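2,3-dihydroxy-2,3-dihydrophenylpropionate dehydrogenase (Pseudomonas sp. MC1, PDB 5XTF) oxidises the cis-dihydrodiol of naphthalene to 1,2-dihydroxynaphthalene with NAD(+) as a short-chain dehydrogenase/reductase. Local coordinates at residues Q23-I28 with G47-A52. Residues are numbered along the deposited sequence; the frame is centred on the assembly and turned at random.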
loop_
_atom_site.group_PDB
_atom_site.type_symbol
_atom_site.label_atom_id
_atom_site.label_comp_id
_atom_site.label_asym_id
_atom_site.label_seq_id
_atom_site.Cartn_x
_atom_site.Cartn_y
_atom_site.Cartn_z
ATOM N N GLN B 23 -7.150 5.486 -36.333
ATOM C CA GLN B 23 -6.031 4.546 -36.386
ATOM C C GLN B 23 -5.076 4.719 -35.208
ATOM O O GLN B 23 -4.459 5.775 -35.053
ATOM C CB GLN B 23 -5.268 4.725 -37.686
ATOM C CG GLN B 23 -4.218 3.661 -37.859
ATOM C CD GLN B 23 -4.799 2.270 -37.638
ATOM O OE1 GLN B 23 -4.476 1.608 -36.648
ATOM N NE2 GLN B 23 -5.662 1.820 -38.561
ATOM N N GLN B 24 -4.934 3.677 -34.390
ATOM C CA GLN B 24 -4.043 3.730 -33.236
ATOM C C GLN B 24 -2.748 2.992 -33.532
ATOM O O GLN B 24 -2.721 2.033 -34.306
ATOM C CB GLN B 24 -4.683 3.133 -31.979
ATOM C CG GLN B 24 -5.938 3.846 -31.521
ATOM C CD GLN B 24 -5.677 5.281 -31.143
ATOM O OE1 GLN B 24 -5.138 5.548 -30.074
ATOM N NE2 GLN B 24 -6.057 6.216 -32.017
ATOM N N VAL B 25 -1.675 3.451 -32.883
ATOM C CA VAL B 25 -0.316 2.969 -33.096
ATOM C C VAL B 25 0.337 2.746 -31.740
ATOM O O VAL B 25 0.318 3.643 -30.889
ATOM C CB VAL B 25 0.508 3.975 -33.917
ATOM C CG1 VAL B 25 1.959 3.570 -33.929
ATOM C CG2 VAL B 25 -0.058 4.103 -35.328
ATOM N N VAL B 26 0.931 1.568 -31.544
ATOM C CA VAL B 26 1.577 1.215 -30.283
ATOM C C VAL B 26 3.004 0.759 -30.550
ATOM O O VAL B 26 3.272 0.080 -31.547
ATOM C CB VAL B 26 0.801 0.120 -29.520
ATOM C CG1 VAL B 26 0.719 -1.163 -30.336
ATOM C CG2 VAL B 26 1.444 -0.151 -28.157
ATOM N N SER B 27 3.914 1.098 -29.640
ATOM C CA SER B 27 5.304 0.693 -29.745
ATOM C C SER B 27 5.725 -0.061 -28.486
ATOM O O SER B 27 5.549 0.445 -27.379
ATOM C CB SER B 27 6.183 1.914 -29.950
ATOM O OG SER B 27 7.509 1.486 -30.108
ATOM N N ILE B 28 6.325 -1.239 -28.664
ATOM C CA ILE B 28 6.520 -2.232 -27.604
ATOM C C ILE B 28 8.002 -2.607 -27.520
ATOM O O ILE B 28 8.552 -3.126 -28.492
ATOM C CB ILE B 28 5.671 -3.488 -27.887
ATOM C CG1 ILE B 28 4.206 -3.095 -28.120
ATOM C CG2 ILE B 28 5.836 -4.541 -26.790
ATOM C CD1 ILE B 28 3.327 -4.195 -28.702
ATOM N N GLY B 47 -6.246 -4.435 -33.876
ATOM C CA GLY B 47 -6.312 -3.485 -34.963
ATOM C C GLY B 47 -5.264 -2.398 -34.958
ATOM O O GLY B 47 -5.356 -1.485 -35.786
ATOM N N TYR B 48 -4.279 -2.459 -34.069
ATOM C CA TYR B 48 -3.244 -1.434 -33.981
ATOM C C TYR B 48 -2.200 -1.605 -35.074
ATOM O O TYR B 48 -1.914 -2.716 -35.526
ATOM C CB TYR B 48 -2.508 -1.495 -32.632
ATOM C CG TYR B 48 -3.226 -0.908 -31.432
ATOM C CD1 TYR B 48 -4.341 -1.525 -30.897
ATOM C CD2 TYR B 48 -2.761 0.249 -30.815
ATOM C CE1 TYR B 48 -5.002 -1.001 -29.782
ATOM C CE2 TYR B 48 -3.411 0.782 -29.696
ATOM C CZ TYR B 48 -4.530 0.148 -29.185
ATOM O OH TYR B 48 -5.183 0.663 -28.077
ATOM N N CYS B 49 -1.596 -0.495 -35.469
ATOM C CA CYS B 49 -0.285 -0.558 -36.094
ATOM C C CYS B 49 0.737 -0.706 -34.980
ATOM O O CYS B 49 0.664 0.003 -33.969
ATOM C CB CYS B 49 -0.006 0.696 -36.917
ATOM S SG CYS B 49 -1.254 1.063 -38.173
ATOM N N VAL B 50 1.668 -1.643 -35.142
ATOM C CA VAL B 50 2.563 -2.050 -34.065
ATOM C C VAL B 50 4.001 -1.866 -34.515
ATOM O O VAL B 50 4.385 -2.331 -35.595
ATOM C CB VAL B 50 2.315 -3.511 -33.642
ATOM C CG1 VAL B 50 3.341 -3.946 -32.591
ATOM C CG2 VAL B 50 0.889 -3.667 -33.125
ATOM N N SER B 51 4.791 -1.192 -33.695
ATOM C CA SER B 51 6.233 -1.270 -33.819
ATOM C C SER B 51 6.803 -1.959 -32.591
ATOM O O SER B 51 6.188 -1.991 -31.516
ATOM C CB SER B 51 6.871 0.106 -33.994
ATOM O OG SER B 51 7.025 0.738 -32.757
ATOM N N ALA B 52 7.997 -2.508 -32.754
ATOM C CA ALA B 52 8.493 -3.479 -31.793
ATOM C C ALA B 52 10.006 -3.410 -31.745
ATOM O O ALA B 52 10.664 -3.388 -32.789
ATOM C CB ALA B 52 8.041 -4.895 -32.163
HETATM O O HOH W 1 -6.436 2.966 -28.198
#
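Val-26 and Val-50 pair in parallel register, with their side chains side by side and Val-26 CG1 3.8 Å from Val-50 CG2. Four backbone hydrogen bonds join residues 24-28 to 49-51. Val-26 contributes two: its N donates to Cys-49 O at 2.9 Å, nearly straight at 164°, and its O accepts from Ser-51 N. With chi1 at 61°, Val-26 CG1 sits between N and the carbonyl carbon and also reaches Tyr-48 CD2, the two side chains crossing at about a right angle. On the face of Val-25 and Ser-27, the buried hydroxyl Ser-27 OG donates to Ser-51 OG at 2.8 Å; Thr-91 supplies the latter with a second partner.

Toward Gln-23 and Gly-47 the packing gives way to solvent. Gln-24 CB still comes up obliquely to the Tyr-48 ring, 3.5 Å from its CE2, but Tyr-48 OH ends on a water 2.6 Å away, which bonds only weakly to Gln-24 OE1, an atom held also by Arg-256. An alanine at Tyr-48 would probably open a gap beside Gln-24 CB and Val-26 CG1 and leave the water without its phenolic mate.

Helix 34-46 joins strands 25-28 and 49-54 into the first beta-alpha-beta unit of the Rossmann fold; Ile-28, about 5 Å from NAD(+)-binding Asn-104 between side chains, borders the cofactor site. That helix covers Val-26, Ile-28 and Val-50, helix 81-95 covers Val-25, Ser-27 and Cys-49, and strand 25-28 lies between strands 49-54 and 100-103.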